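Local coordinates for phage tail sheath protein (Desulfitobacterium hafniense, PDB 3HXL) that probably forms the contractile sheath of a phage or phage-like tail, at residues A[384-387]-A[388-392]. Numbering follows the deposited sequence.
Sequences INYM and NTLQD
Asn385 O is gripped twice by Thr389, whose amide N donates to it over 3.1 Å and whose hydroxyl OG1 donates over 3.0 Å. The two donors come from opposite faces of the carbonyl plane, similarly tilted from it, so the oxygen is shared rather than claimed by one bond. Thr389 can do this because chi1 of -60° swings OG1 to the backbone N side, back over the preceding turn. On the next carbonyl, Tyr386 O takes the amide N of Leu390 at 3.2 Å, with a weak second approach from Thr389 N. Asn388 N closes on Ile384 O at 2.8 Å, and the two side chains run side by side, the amide ND2 of Asn388 meeting CG2 of Ile384 at 3.4 Å. The apolar flank is carried by Leu390: its CD1 comes within 3.4 Å of Tyr386 CE2, obliquely to the ring, and within 4.1 Å of the selenium of Met387. With CG trans to its own N (chi1 175°), the Tyr386 ring is directed toward helix 344-364, where OH is hydrogen-bonded to Asp356 and the ring packs edge-to-face with Phe357; Ile353 of that helix touches both Tyr386 and Leu390. Met387, a selenomethionine here, also touches Phe399 and Leu405. Successive i to i+4 amide bonds, joined by a threonine hydroxyl bonded to the carbonyl four residues back, are characteristic of a regular alpha helix, here the last turns of helix 373-392, which packs against both helix 344-364 and strand 405-408 in the sheath C-terminal domain.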
ATOM      1  N   ILE A 384     -12.731  26.957   8.699  1.00 24.99           N
ATOM      2  CA  ILE A 384     -12.510  27.201  10.113  1.00 23.26           C
ATOM      3  C   ILE A 384     -12.971  25.978  10.889  1.00 27.67           C
ATOM      4  O   ILE A 384     -12.262  25.485  11.767  1.00 28.30           O
ATOM      5  CB  ILE A 384     -13.295  28.435  10.588  1.00 24.05           C
ATOM      6  CG1 ILE A 384     -12.708  29.691   9.941  1.00 29.77           C
ATOM      7  CG2 ILE A 384     -13.250  28.541  12.105  1.00 30.36           C
ATOM      8  CD1 ILE A 384     -11.277  29.961  10.324  1.00 44.55           C
ATOM      9  N   ASN A 385     -14.157  25.480  10.562  1.00 27.75           N
ATOM     10  CA  ASN A 385     -14.675  24.305  11.247  1.00 29.23           C
ATOM     11  C   ASN A 385     -13.731  23.130  11.059  1.00 31.37           C
ATOM     12  O   ASN A 385     -13.522  22.341  11.981  1.00 28.75           O
ATOM     13  CB  ASN A 385     -16.061  23.946  10.725  1.00 31.40           C
ATOM     14  CG  ASN A 385     -17.091  24.999  11.069  1.00 39.73           C
ATOM     15  OD1 ASN A 385     -17.086  25.545  12.175  1.00 38.56           O
ATOM     16  ND2 ASN A 385     -17.985  25.286  10.132  1.00 46.19           N
ATOM     17  N   TYR A 386     -13.163  23.020   9.861  1.00 25.12           N
ATOM     18  CA  TYR A 386     -12.232  21.939   9.563  1.00 28.78           C
ATOM     19  C   TYR A 386     -10.988  22.080  10.433  1.00 23.84           C
ATOM     20  O   TYR A 386     -10.535  21.114  11.046  1.00 27.43           O
ATOM     21  CB  TYR A 386     -11.819  21.977   8.089  1.00 28.88           C
ATOM     22  CG  TYR A 386     -10.757  20.955   7.734  1.00 24.36           C
ATOM     23  CD1 TYR A 386     -11.106  19.663   7.339  1.00 27.31           C
ATOM     24  CD2 TYR A 386      -9.402  21.270   7.834  1.00 23.21           C
ATOM     25  CE1 TYR A 386     -10.127  18.710   7.052  1.00 25.35           C
ATOM     26  CE2 TYR A 386      -8.419  20.328   7.553  1.00 19.98           C
ATOM     27  CZ  TYR A 386      -8.784  19.053   7.165  1.00 20.17           C
ATOM     28  OH  TYR A 386      -7.807  18.117   6.900  1.00 25.11           O
HETATM   29  N   MSE A 387     -10.434  23.286  10.478  1.00 22.35           N
HETATM   30  CA  MSE A 387      -9.238  23.520  11.268  1.00 20.69           C
HETATM   31  C   MSE A 387      -9.504  23.282  12.749  1.00 27.03           C
HETATM   32  O   MSE A 387      -8.638  22.777  13.465  1.00 21.37           O
HETATM   33  CB  MSE A 387      -8.717  24.936  11.032  1.00 25.33           C
HETATM   34  CG  MSE A 387      -8.251  25.189   9.600  1.00 26.37           C
HETATM   35 SE   MSE A 387      -6.769  24.028   9.055  1.00 36.99          SE
HETATM   36  CE  MSE A 387      -5.360  24.878  10.062  1.00 24.59           C
ATOM     37  N   ASN A 388     -10.700  23.633  13.213  1.00 24.79           N
ATOM     38  CA  ASN A 388     -11.036  23.419  14.616  1.00 29.29           C
ATOM     39  C   ASN A 388     -11.071  21.927  14.924  1.00 27.44           C
ATOM     40  O   ASN A 388     -10.704  21.504  16.020  1.00 28.52           O
ATOM     41  CB  ASN A 388     -12.380  24.068  14.962  1.00 25.74           C
ATOM     42  CG  ASN A 388     -12.271  25.573  15.110  1.00 27.75           C
ATOM     43  OD1 ASN A 388     -11.269  26.083  15.618  1.00 27.89           O
ATOM     44  ND2 ASN A 388     -13.302  26.291  14.682  1.00 31.19           N
ATOM     45  N   THR A 389     -11.505  21.130  13.952  1.00 25.07           N
ATOM     46  CA  THR A 389     -11.566  19.683  14.126  1.00 28.17           C
ATOM     47  C   THR A 389     -10.157  19.107  14.268  1.00 32.82           C
ATOM     48  O   THR A 389      -9.933  18.169  15.038  1.00 31.69           O
ATOM     49  CB  THR A 389     -12.270  19.010  12.933  1.00 33.99           C
ATOM     50  OG1 THR A 389     -13.607  19.510  12.831  1.00 33.12           O
ATOM     51  CG2 THR A 389     -12.315  17.500  13.113  1.00 32.80           C
ATOM     52  N   LEU A 390      -9.208  19.669  13.521  1.00 26.63           N
ATOM     53  CA  LEU A 390      -7.825  19.210  13.595  1.00 27.29           C
ATOM     54  C   LEU A 390      -7.246  19.552  14.960  1.00 24.19           C
ATOM     55  O   LEU A 390      -6.466  18.789  15.528  1.00 23.48           O
ATOM     56  CB  LEU A 390      -6.969  19.870  12.505  1.00 19.15           C
ATOM     57  CG  LEU A 390      -7.103  19.332  11.079  1.00 24.73           C
ATOM     58  CD1 LEU A 390      -6.210  20.129  10.137  1.00 26.19           C
ATOM     59  CD2 LEU A 390      -6.698  17.862  11.060  1.00 27.58           C
ATOM     60  N   GLN A 391      -7.631  20.709  15.486  1.00 21.26           N
ATOM     61  CA  GLN A 391      -7.140  21.136  16.788  1.00 24.18           C
ATOM     62  C   GLN A 391      -7.746  20.283  17.898  1.00 27.85           C
ATOM     63  O   GLN A 391      -7.083  19.997  18.896  1.00 28.13           O
ATOM     64  CB  GLN A 391      -7.470  22.610  17.014  1.00 29.75           C
ATOM     65  CG  GLN A 391      -6.881  23.189  18.287  1.00 34.62           C
ATOM     66  CD  GLN A 391      -7.029  24.694  18.346  1.00 34.78           C
ATOM     67  OE1 GLN A 391      -8.137  25.224  18.239  1.00 42.24           O
ATOM     68  NE2 GLN A 391      -5.912  25.393  18.515  1.00 37.07           N
ATOM     69  N   ASP A 392      -8.999  19.871  17.717  1.00 27.62           N
ATOM     70  CA  ASP A 392      -9.678  19.041  18.709  1.00 36.69           C
ATOM     71  C   ASP A 392      -9.035  17.666  18.846  1.00 35.80           C
ATOM     72  O   ASP A 392      -9.041  17.081  19.931  1.00 36.44           O
ATOM     73  CB  ASP A 392     -11.155  18.856  18.359  1.00 35.83           C
ATOM     74  CG  ASP A 392     -11.946  20.144  18.451  1.00 47.17           C
ATOM     75  OD1 ASP A 392     -11.649  20.967  19.346  1.00 54.36           O
ATOM     76  OD2 ASP A 392     -12.878  20.325  17.639  1.00 51.08           O
TER